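Local coordinates for capsid (Human calicivirus NLV/Boxer/2001/US, PDB 4RDL), which forms the protruding part of the norovirus capsid and binds histo-blood group glycans such as the Lewis y tetrasaccharide, consistent with attachment to host cells, at residues Gly75-Asn80 / Lys166-Glu171; Cys113-Thr118 / Leu170-Val175; Gly134-His139 / Val152-Asn157; Ala181-Trp186 / Thr223-Lys228. One frame throughout, in Å; residues are numbered along the deposited sequence.

How the interactions relate
Interactions 1 and 2 both use strand 167-177 of one antiparallel sheet: interaction 1 pairs its start with strand 72-80 where the sheet is partly exposed, and interaction 2 pairs its middle with strand 113-121 in buried surroundings beside the glycan. Interaction 3, partly buried, sets strand 133-139 against strand 151-154 and the residues that follow it; these strands are not neighbours in that sheet, so waters and side chains supplement a single direct backbone bond. It touches interaction 2 through backbone bonds between neighbouring strands, and interaction 1 through Leu170 against Val136. Interaction 4, also partly buried, lies between loops, where leucine packing and waters replace strand pairing; its Val224 and Leu183 pack on Trp174 and Val175 of interaction 2.

Interaction 1: residues Gly75-Asn80 / Lys166-Glu171; sequences GRIFNN and KEVVLE
Gly75 and Val168 grip each other through two backbone hydrogen bonds: Val168 N gives to Gly75 O at 2.8 Å, and Gly75 N to Val168 O at 3.0 Å. A third bond, from Ile77 N to Lys166 O (3.1 Å), follows after the non-hydrogen-bonded pair Arg76 and Glu167, whose CA atoms come within 4.2 Å of each other.

On the face carrying that pair, Arg76 and Glu167 cross at about a right angle. Arg76 CG, anti to the backbone N (chi1 -164°), lies close to Lys166 O, and a bend at chi3 follows; Glu167 CB lies over one face of the guanidinium, 4.2 Å from Arg76 NH2. The charged ends do not meet: Arg76 NH1 is hydrogen-bonded to Gly165 O, while Glu167 OE2 makes a salt bridge with Arg74. Glu167 CG instead rests 3.6 Å from Gly75 O.

Ile77 and Val168 form the apolar side of the contact, with Ile77 CD1 reaching both methyls of Val168, 4.0 Å from CG2. Phe163 and Val86 also pack on Ile77. The short axes diverge strongly from antiparallel, at 111°, which fits a strongly twisted antiparallel pairing between strands 72-80 and 167-177 in the protruding domain's sheet.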
# COMPACT_ATOMS: atom_id res chain seq x y z
N GLY A 75 -0.66 11.42 14.21
CA GLY A 75 -0.73 12.61 15.04
C GLY A 75 -0.28 12.36 16.46
O GLY A 75 0.28 11.31 16.78
N ARG A 76 -0.53 13.34 17.32
CA ARG A 76 -0.07 13.29 18.70
C ARG A 76 -1.24 12.98 19.60
O ARG A 76 -2.28 13.64 19.54
CB ARG A 76 0.59 14.61 19.11
CG ARG A 76 1.42 14.50 20.38
CD ARG A 76 2.29 15.76 20.58
NE ARG A 76 3.16 16.01 19.43
CZ ARG A 76 4.35 15.45 19.24
NH1 ARG A 76 4.84 14.62 20.15
NH2 ARG A 76 5.05 15.71 18.15
N ILE A 77 -1.08 11.96 20.44
CA ILE A 77 -2.13 11.59 21.37
C ILE A 77 -2.18 12.59 22.52
O ILE A 77 -1.14 12.98 23.07
CB ILE A 77 -1.94 10.14 21.88
CG1 ILE A 77 -2.22 9.16 20.73
CG2 ILE A 77 -2.85 9.84 23.07
CD1 ILE A 77 -1.93 7.70 21.05
N PHE A 78 -3.39 13.01 22.88
CA PHE A 78 -3.58 13.93 23.99
C PHE A 78 -4.60 13.42 24.98
O PHE A 78 -5.35 12.48 24.70
CB PHE A 78 -3.99 15.32 23.48
CG PHE A 78 -5.34 15.37 22.79
CD1 PHE A 78 -6.52 15.42 23.53
CD2 PHE A 78 -5.43 15.42 21.40
CE1 PHE A 78 -7.75 15.49 22.89
CE2 PHE A 78 -6.64 15.49 20.76
CZ PHE A 78 -7.81 15.53 21.51
N ASN A 79 -4.62 14.04 26.15
CA ASN A 79 -5.61 13.76 27.18
C ASN A 79 -6.00 15.10 27.76
O ASN A 79 -5.17 15.81 28.32
CB ASN A 79 -5.01 12.85 28.26
CG ASN A 79 -5.97 12.61 29.42
OD1 ASN A 79 -7.15 12.33 29.22
ND2 ASN A 79 -5.45 12.68 30.63
N ASN A 80 -7.27 15.46 27.58
CA ASN A 80 -7.76 16.74 28.05
C ASN A 80 -9.20 16.65 28.49
O ASN A 80 -10.03 16.06 27.80
CB ASN A 80 -7.64 17.78 26.94
CG ASN A 80 -8.12 19.15 27.37
OD1 ASN A 80 -9.31 19.43 27.38
ND2 ASN A 80 -7.18 20.01 27.72
N LYS A 166 2.86 11.62 22.78
CA LYS A 166 3.68 10.93 21.79
C LYS A 166 3.04 10.96 20.41
O LYS A 166 1.82 10.87 20.28
CB LYS A 166 3.91 9.47 22.17
CG LYS A 166 4.38 9.23 23.59
CD LYS A 166 5.75 9.78 23.83
CE LYS A 166 6.29 9.28 25.18
NZ LYS A 166 7.52 9.99 25.60
N GLU A 167 3.87 11.08 19.38
CA GLU A 167 3.39 11.01 18.00
C GLU A 167 3.29 9.56 17.56
O GLU A 167 4.21 8.76 17.75
CB GLU A 167 4.30 11.78 17.04
CG GLU A 167 3.61 12.07 15.72
CD GLU A 167 4.52 12.69 14.68
OE1 GLU A 167 5.75 12.58 14.82
OE2 GLU A 167 3.99 13.27 13.71
N VAL A 168 2.15 9.22 16.97
CA VAL A 168 1.92 7.86 16.49
C VAL A 168 1.41 7.86 15.06
O VAL A 168 0.87 8.85 14.58
CB VAL A 168 0.90 7.10 17.40
CG1 VAL A 168 1.40 7.03 18.85
CG2 VAL A 168 -0.50 7.74 17.33
N VAL A 169 1.60 6.73 14.38
CA VAL A 169 0.89 6.45 13.15
C VAL A 169 -0.10 5.33 13.41
O VAL A 169 0.20 4.36 14.13
CB VAL A 169 1.84 6.11 11.99
CG1 VAL A 169 2.62 7.34 11.56
CG2 VAL A 169 2.78 4.99 12.36
N LEU A 170 -1.31 5.50 12.89
CA LEU A 170 -2.40 4.56 13.12
C LEU A 170 -2.82 3.94 11.80
O LEU A 170 -2.81 4.60 10.76
CB LEU A 170 -3.59 5.27 13.76
CG LEU A 170 -3.32 6.06 15.05
CD1 LEU A 170 -3.25 7.56 14.75
CD2 LEU A 170 -4.40 5.77 16.06
N GLU A 171 -3.19 2.66 11.85
CA GLU A 171 -3.69 1.96 10.68
C GLU A 171 -5.01 1.29 11.00
O GLU A 171 -5.23 0.83 12.12
CB GLU A 171 -2.69 0.93 10.18
CG GLU A 171 -3.07 0.41 8.80
CD GLU A 171 -2.38 -0.88 8.43
OE1 GLU A 171 -2.74 -1.45 7.37
OE2 GLU A 171 -1.48 -1.32 9.19

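Interaction 2: residues Cys113-Thr118 / Leu170-Val175. With GAL (beta-D-galactopyranose), chain C; FUC (alpha-L-fucopyranose), chain B.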
# COMPACT_ATOMS: atom_id res chain seq x y z
N CYS A 113 -19.24 4.74 12.13
CA CYS A 113 -18.88 3.40 12.58
C CYS A 113 -17.67 3.42 13.50
O CYS A 113 -17.10 4.49 13.78
CB CYS A 113 -18.63 2.49 11.37
SG CYS A 113 -17.36 3.11 10.24
N ASP A 114 -17.30 2.25 14.00
CA ASP A 114 -16.19 2.13 14.93
C ASP A 114 -14.94 1.68 14.17
O ASP A 114 -14.92 0.58 13.60
CB ASP A 114 -16.51 1.13 16.04
CG ASP A 114 -17.54 1.65 17.03
OD1 ASP A 114 -18.12 2.74 16.81
OD2 ASP A 114 -17.78 0.94 18.03
N LEU A 115 -13.94 2.54 14.16
CA LEU A 115 -12.66 2.25 13.53
C LEU A 115 -11.71 1.66 14.56
O LEU A 115 -11.32 2.34 15.51
CB LEU A 115 -12.04 3.52 12.94
CG LEU A 115 -12.97 4.38 12.08
CD1 LEU A 115 -12.27 5.69 11.71
CD2 LEU A 115 -13.41 3.62 10.82
N HIS A 116 -11.35 0.40 14.37
CA HIS A 116 -10.44 -0.28 15.28
C HIS A 116 -9.04 -0.15 14.72
O HIS A 116 -8.70 -0.79 13.72
CB HIS A 116 -10.83 -1.74 15.45
CG HIS A 116 -12.21 -1.92 16.00
ND1 HIS A 116 -12.46 -2.08 17.35
CD2 HIS A 116 -13.42 -1.90 15.40
CE1 HIS A 116 -13.76 -2.18 17.55
NE2 HIS A 116 -14.37 -2.07 16.38
N MET A 117 -8.24 0.70 15.36
CA MET A 117 -6.93 1.08 14.85
C MET A 117 -5.83 0.36 15.59
O MET A 117 -5.91 0.13 16.81
CB MET A 117 -6.70 2.59 14.98
CG MET A 117 -7.83 3.47 14.47
SD MET A 117 -8.14 3.34 12.70
CE MET A 117 -6.68 4.12 12.02
N THR A 118 -4.77 0.03 14.87
CA THR A 118 -3.53 -0.39 15.49
C THR A 118 -2.56 0.77 15.30
O THR A 118 -2.57 1.43 14.27
CB THR A 118 -3.00 -1.66 14.83
OG1 THR A 118 -3.85 -2.76 15.18
CG2 THR A 118 -1.58 -1.97 15.29
N LEU A 170 -1.31 5.50 12.89
CA LEU A 170 -2.40 4.56 13.12
C LEU A 170 -2.82 3.94 11.80
O LEU A 170 -2.81 4.60 10.76
CB LEU A 170 -3.59 5.27 13.76
CG LEU A 170 -3.32 6.06 15.05
CD1 LEU A 170 -3.25 7.56 14.75
CD2 LEU A 170 -4.40 5.77 16.06
N GLU A 171 -3.19 2.66 11.85
CA GLU A 171 -3.69 1.96 10.68
C GLU A 171 -5.01 1.29 11.00
O GLU A 171 -5.23 0.83 12.12
CB GLU A 171 -2.69 0.93 10.18
CG GLU A 171 -3.07 0.41 8.80
CD GLU A 171 -2.38 -0.88 8.43
OE1 GLU A 171 -2.74 -1.45 7.37
OE2 GLU A 171 -1.48 -1.32 9.19
N LEU A 172 -5.90 1.25 10.02
CA LEU A 172 -7.21 0.64 10.19
C LEU A 172 -7.11 -0.88 10.17
O LEU A 172 -6.86 -1.48 9.12
CB LEU A 172 -8.15 1.13 9.10
CG LEU A 172 -9.60 0.65 9.25
CD1 LEU A 172 -10.22 1.16 10.55
CD2 LEU A 172 -10.42 1.09 8.04
N THR A 173 -7.31 -1.51 11.32
CA THR A 173 -7.21 -2.97 11.41
C THR A 173 -8.53 -3.65 11.07
O THR A 173 -8.58 -4.62 10.31
CB THR A 173 -6.74 -3.41 12.80
OG1 THR A 173 -5.47 -2.80 13.05
CG2 THR A 173 -6.58 -4.93 12.89
N TRP A 174 -9.61 -3.14 11.64
CA TRP A 174 -10.94 -3.63 11.32
C TRP A 174 -12.00 -2.59 11.68
O TRP A 174 -11.69 -1.56 12.31
CB TRP A 174 -11.22 -5.00 11.97
CG TRP A 174 -11.26 -5.03 13.48
CD1 TRP A 174 -10.20 -4.94 14.34
CD2 TRP A 174 -12.42 -5.23 14.30
NE1 TRP A 174 -10.64 -5.03 15.65
CE2 TRP A 174 -12.00 -5.22 15.65
CE3 TRP A 174 -13.78 -5.41 14.02
CZ2 TRP A 174 -12.88 -5.38 16.71
CZ3 TRP A 174 -14.66 -5.58 15.08
CH2 TRP A 174 -14.21 -5.56 16.41
N VAL A 175 -13.23 -2.83 11.24
CA VAL A 175 -14.34 -1.90 11.39
C VAL A 175 -15.55 -2.65 11.91
O VAL A 175 -15.80 -3.79 11.50
CB VAL A 175 -14.69 -1.22 10.04
CG1 VAL A 175 -15.90 -0.29 10.19
CG2 VAL A 175 -13.49 -0.47 9.47
C1 GAL C . -19.16 -4.14 20.21
C2 GAL C . -17.94 -3.56 19.53
C3 GAL C . -18.14 -2.13 19.17
C4 GAL C . -19.34 -1.92 18.43
C5 GAL C . -20.51 -2.47 19.20
C6 GAL C . -21.79 -2.34 18.52
O2 GAL C . -16.82 -3.70 20.39
O3 GAL C . -16.99 -1.63 18.47
O4 GAL C . -19.24 -2.57 17.12
O5 GAL C . -20.30 -3.91 19.49
O6 GAL C . -22.88 -2.69 19.23
C1 FUC B . -15.75 -4.30 19.75
C2 FUC B . -14.54 -4.14 20.56
C3 FUC B . -14.66 -4.86 21.85
C4 FUC B . -14.98 -6.30 21.67
C5 FUC B . -16.17 -6.51 20.75
C6 FUC B . -16.40 -7.94 20.45
O2 FUC B . -14.33 -2.78 20.80
O3 FUC B . -13.51 -4.70 22.61
O4 FUC B . -13.88 -6.96 21.15
O5 FUC B . -16.04 -5.78 19.53
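The imidazole of His116 lies flat over the six-membered ring of Trp174, in a face-to-face stack with centroids 3.6 Å apart and planes at 7°. His116 CG sits above Trp174 CE2, and His116 CB covers the five-membered ring in a CH-pi contact, 3.5 Å from its centroid. Trp174 CG lies between its backbone N and carbonyl carbon (chi1 65°), with the ring carried from there over His116. Both rings turn edges to the glycan: fucose O2 lies in the plane of the imidazole and fucose O5 in that of the indole, 3.6 Å from Trp174 CH2. Galactose O3 donates to Asp114 OD2 at 2.7 Å, while His116 NE2 is hydrogen-bonded to Ser176 OG, which also binds galactose.

The backbone beneath this pocket has a classic beta bulge, Thr173 and Trp174 both facing His116. His116 O accepts from Thr173 N at 2.9 Å and, on a lone pair, from Trp174 N at 3.3 Å. The antiparallel pairing resumes one residue out of step, with Thr118 and Glu171 exchanging two backbone bonds.

Beside the bulge the hydroxyls of Thr118 and Thr173 are hydrogen-bonded, OG1 to OG1 at 2.7 Å. On the other face Met117, bent at chi2 and chi3, brings SD to 3.7 Å from Leu172 CD1 and CE against Leu170 CB. Leu172 CD1 also touches Leu115 CB, while Cys113 SG meets Val175 CG1.

Interaction 3: residues Gly134-His139 / Val152-Asn157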
# COMPACT_ATOMS: atom_id res chain seq x y z
N GLY A 134 0.26 -0.11 20.13
CA GLY A 134 -0.98 -0.18 20.87
C GLY A 134 -2.15 -0.33 19.93
O GLY A 134 -1.97 -0.55 18.73
N LYS A 135 -3.35 -0.22 20.47
CA LYS A 135 -4.56 -0.27 19.66
C LYS A 135 -5.59 0.62 20.31
O LYS A 135 -5.51 0.90 21.52
CB LYS A 135 -5.08 -1.70 19.56
CG LYS A 135 -5.37 -2.32 20.90
CD LYS A 135 -5.69 -3.79 20.78
CE LYS A 135 -6.98 -4.02 20.02
NZ LYS A 135 -7.39 -5.46 20.11
N VAL A 136 -6.55 1.08 19.53
CA VAL A 136 -7.55 2.00 20.04
C VAL A 136 -8.74 2.05 19.09
O VAL A 136 -8.59 1.78 17.89
CB VAL A 136 -6.95 3.41 20.24
CG1 VAL A 136 -6.66 4.07 18.91
CG2 VAL A 136 -7.86 4.29 21.10
N VAL A 137 -9.91 2.36 19.63
CA VAL A 137 -11.11 2.53 18.82
C VAL A 137 -11.35 4.02 18.62
O VAL A 137 -11.24 4.82 19.56
CB VAL A 137 -12.33 1.90 19.51
CG1 VAL A 137 -13.58 2.12 18.67
CG2 VAL A 137 -12.09 0.42 19.76
N ILE A 138 -11.66 4.40 17.38
CA ILE A 138 -12.05 5.76 17.06
C ILE A 138 -13.44 5.75 16.41
O ILE A 138 -13.64 5.12 15.37
CB ILE A 138 -11.04 6.43 16.10
CG1 ILE A 138 -9.64 6.46 16.76
CG2 ILE A 138 -11.49 7.85 15.72
CD1 ILE A 138 -8.56 7.02 15.86
N HIS A 139 -14.38 6.46 17.02
CA HIS A 139 -15.72 6.62 16.45
C HIS A 139 -15.68 7.64 15.33
O HIS A 139 -15.23 8.77 15.54
CB HIS A 139 -16.68 7.13 17.53
CG HIS A 139 -16.93 6.16 18.63
ND1 HIS A 139 -17.61 6.50 19.79
CD2 HIS A 139 -16.59 4.86 18.77
CE1 HIS A 139 -17.68 5.45 20.58
NE2 HIS A 139 -17.08 4.43 19.99
N VAL A 152 -9.60 14.09 16.62
CA VAL A 152 -10.60 13.04 16.82
C VAL A 152 -10.46 12.47 18.23
O VAL A 152 -9.36 12.41 18.79
CB VAL A 152 -10.48 11.89 15.78
CG1 VAL A 152 -10.77 12.41 14.39
CG2 VAL A 152 -9.11 11.22 15.86
N LYS A 153 -11.59 12.08 18.81
CA LYS A 153 -11.59 11.45 20.12
C LYS A 153 -11.19 9.97 20.00
O LYS A 153 -11.61 9.28 19.06
CB LYS A 153 -12.98 11.56 20.78
CG LYS A 153 -13.09 10.76 22.07
CD LYS A 153 -14.46 10.91 22.72
CE LYS A 153 -14.55 10.09 24.00
NZ LYS A 153 -15.90 10.18 24.63
N LEU A 154 -10.39 9.52 20.95
CA LEU A 154 -10.06 8.10 21.11
C LEU A 154 -10.86 7.52 22.26
O LEU A 154 -10.95 8.14 23.32
CB LEU A 154 -8.57 7.95 21.41
CG LEU A 154 -7.63 7.82 20.19
CD1 LEU A 154 -7.96 8.82 19.07
CD2 LEU A 154 -6.18 7.93 20.64
N GLU A 155 -11.43 6.34 22.08
CA GLU A 155 -12.10 5.65 23.18
C GLU A 155 -11.05 5.20 24.20
O GLU A 155 -10.03 4.62 23.84
CB GLU A 155 -12.91 4.46 22.67
CG GLU A 155 -14.02 4.88 21.72
CD GLU A 155 -14.97 5.88 22.37
OE1 GLU A 155 -15.61 5.52 23.38
OE2 GLU A 155 -15.04 7.04 21.89
N ASP A 156 -11.31 5.47 25.48
CA ASP A 156 -10.36 5.08 26.51
C ASP A 156 -10.40 3.58 26.72
O ASP A 156 -11.44 3.03 27.09
CB ASP A 156 -10.68 5.82 27.81
CG ASP A 156 -9.63 5.59 28.89
OD1 ASP A 156 -8.57 4.99 28.59
OD2 ASP A 156 -9.86 6.03 30.03
N ASN A 157 -9.27 2.91 26.50
CA ASN A 157 -9.17 1.48 26.76
C ASN A 157 -8.22 1.17 27.92
O ASN A 157 -7.79 0.03 28.08
CB ASN A 157 -8.73 0.73 25.50
CG ASN A 157 -7.38 1.18 24.99
OD1 ASN A 157 -6.63 1.86 25.69
ND2 ASN A 157 -7.06 0.80 23.76
O HOH W 1 -10.16 2.17 22.51
O HOH W 2 -13.80 10.36 17.28
O HOH W 3 -13.99 7.79 19.49
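The carboxylate of Glu155 lies stacked over one face of the His139 ring, the two planes 12° apart, with Glu155 CD 3.3 Å from His139 CE1. Glu155 OE2 is offset toward the rim, and Glu155 CG makes a CH-pi contact over the same ring. A bend at chi2 (-57°) in Glu155 brings CD back over the imidazole. Tyr141 also stacks with His139.

Water 3 ties this pair to the backbone, accepting from His139 N and lying within donating distance of Glu155 OE2 and Lys153 O. Glu155 N gives a nearly straight bond to Val137 O (2.9 Å), the one direct backbone bond here. Water 1 continues the link, accepting from Val137 N and donating to Glu155 O at 2.8 Å. Farther on, Asn157 ND2 makes a weak bond to Lys135 O, while its OD1 accepts from Glu159 N.

Beneath, Ile138 and Leu154 lie side by side, CG1 to CD1 at 3.7 Å, and Val136 CG2 meets Leu154 CG at the same distance. Ile138 CG2 reaches Val152 CG2. The contact thus joins the two outer parts of one curved sheet: strand 133-139 pairs with strand 113-121, strand 151-154 with strand 83-89, and Met73 and Ile77 of strand 72-80 pack against Ile138 and Leu154 respectively.

Interaction 4: residues Ala181-Trp186 / Thr223-Lys228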
# COMPACT_ATOMS: atom_id res chain seq x y z
N ALA A 181 -26.85 1.10 15.10
CA ALA A 181 -26.84 1.36 13.67
C ALA A 181 -26.30 0.16 12.90
O ALA A 181 -25.62 -0.69 13.46
CB ALA A 181 -25.99 2.60 13.37
N THR A 182 -26.62 0.10 11.61
CA THR A 182 -25.99 -0.89 10.74
C THR A 182 -24.69 -0.29 10.19
O THR A 182 -24.52 0.93 10.18
CB THR A 182 -26.89 -1.28 9.57
OG1 THR A 182 -27.18 -0.12 8.77
CG2 THR A 182 -28.19 -1.87 10.08
N LEU A 183 -23.78 -1.16 9.76
CA LEU A 183 -22.55 -0.70 9.14
C LEU A 183 -22.83 -0.31 7.69
O LEU A 183 -23.21 -1.15 6.87
CB LEU A 183 -21.47 -1.78 9.21
CG LEU A 183 -20.11 -1.41 8.62
CD1 LEU A 183 -19.52 -0.15 9.27
CD2 LEU A 183 -19.14 -2.58 8.75
N ASN A 184 -22.67 0.97 7.40
CA ASN A 184 -22.98 1.51 6.08
C ASN A 184 -21.71 1.98 5.38
O ASN A 184 -21.15 3.03 5.72
CB ASN A 184 -23.98 2.67 6.21
CG ASN A 184 -24.30 3.33 4.89
OD1 ASN A 184 -23.88 2.88 3.83
ND2 ASN A 184 -25.07 4.42 4.94
N LEU A 185 -21.25 1.18 4.42
CA LEU A 185 -19.99 1.47 3.74
C LEU A 185 -20.09 2.61 2.72
O LEU A 185 -19.09 2.97 2.09
CB LEU A 185 -19.43 0.20 3.09
CG LEU A 185 -19.21 -0.97 4.06
CD1 LEU A 185 -18.51 -2.12 3.34
CD2 LEU A 185 -18.39 -0.53 5.28
N TRP A 186 -21.29 3.17 2.58
CA TRP A 186 -21.54 4.33 1.72
C TRP A 186 -21.73 5.62 2.52
O TRP A 186 -21.88 6.70 1.94
CB TRP A 186 -22.77 4.09 0.84
CG TRP A 186 -22.48 3.36 -0.47
CD1 TRP A 186 -22.34 3.92 -1.71
CD2 TRP A 186 -22.31 1.95 -0.64
NE1 TRP A 186 -22.10 2.94 -2.64
CE2 TRP A 186 -22.07 1.73 -2.01
CE3 TRP A 186 -22.33 0.86 0.23
CZ2 TRP A 186 -21.86 0.45 -2.54
CZ3 TRP A 186 -22.12 -0.40 -0.29
CH2 TRP A 186 -21.88 -0.59 -1.66
N THR A 223 -14.52 -5.48 7.55
CA THR A 223 -15.65 -4.62 7.88
C THR A 223 -16.73 -5.58 8.38
O THR A 223 -17.52 -6.14 7.60
CB THR A 223 -16.13 -3.80 6.67
OG1 THR A 223 -15.95 -4.56 5.47
CG2 THR A 223 -15.35 -2.48 6.54
N VAL A 224 -16.73 -5.83 9.69
CA VAL A 224 -17.53 -6.90 10.26
C VAL A 224 -19.02 -6.62 10.09
O VAL A 224 -19.49 -5.52 10.38
CB VAL A 224 -17.13 -7.13 11.73
CG1 VAL A 224 -18.05 -8.13 12.41
CG2 VAL A 224 -15.68 -7.58 11.81
N SER A 225 -19.73 -7.64 9.61
CA SER A 225 -21.14 -7.61 9.18
C SER A 225 -21.35 -7.29 7.69
O SER A 225 -22.43 -7.52 7.15
CB SER A 225 -22.04 -6.74 10.07
OG SER A 225 -22.01 -5.37 9.70
N ASN A 226 -20.31 -6.77 7.04
CA ASN A 226 -20.33 -6.57 5.59
C ASN A 226 -18.91 -6.54 5.05
O ASN A 226 -18.38 -5.47 4.73
CB ASN A 226 -21.05 -5.27 5.23
CG ASN A 226 -21.45 -5.22 3.76
OD1 ASN A 226 -20.88 -5.92 2.93
ND2 ASN A 226 -22.44 -4.39 3.44
N PRO A 227 -18.28 -7.72 4.97
CA PRO A 227 -16.84 -7.80 4.72
C PRO A 227 -16.48 -7.71 3.24
O PRO A 227 -15.62 -8.44 2.75
CB PRO A 227 -16.47 -9.17 5.29
CG PRO A 227 -17.72 -9.99 5.10
CD PRO A 227 -18.86 -9.02 5.34
N LYS A 228 -17.12 -6.78 2.54
CA LYS A 228 -16.84 -6.55 1.13
C LYS A 228 -16.78 -5.04 0.92
O LYS A 228 -17.81 -4.38 0.86
CB LYS A 228 -17.92 -7.19 0.25
CG LYS A 228 -17.69 -7.04 -1.26
CD LYS A 228 -18.79 -7.73 -2.08
CE LYS A 228 -18.74 -9.24 -1.94
NZ LYS A 228 -17.66 -9.87 -2.77
O HOH W 4 -24.34 -3.89 9.77
O HOH W 5 -24.28 -3.54 6.18
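Leu183 approaches the turn at Thr223-Asn226 from CB outward. Its CB lies 3.7 Å from Ser225 OG; CG stands anti to the backbone N (chi1 -179°), and from there CD2 reaches 3.4 Å from Val224 O and also touches Thr223 CB. The other methyl, CD1, packs against Cys113 and Val175 of the sheet. Leu185 comes in beside it with CD2 3.8 Å from Thr223 CG2, while its CD1 touches two carbonyl oxygens on the same side, that of Lys228 at 3.4 Å and that of Asn226 a little farther off.

The partner is a type II beta turn from Thr223 to Asn226, closed by Asn226 N to Thr223 O. Thr223 OG1 adds a bond to Asn226 O at 2.7 Å, approaching from above the carbonyl plane, and Ser225 OG gives to Val224 O on a lone pair. Both hydroxyls thus donate within the turn, which leaves Ser225 OG able to accept from a water. On the facing loop, Asn184 OD1 accepts from Trp186 N in an Asx turn.

Water supplies the polar links between the loops. Water 4 accepts from Leu183 N and donates to Ser225 OG, both at 2.8 Å; water 5 donates to Leu183 O and accepts weakly from Asn226 ND2. The CB of Val224, a glycan-pocket residue, points away from the 181-186 loop, and its side chain touches Trp174, a fucose and Thr129 of the second subunit.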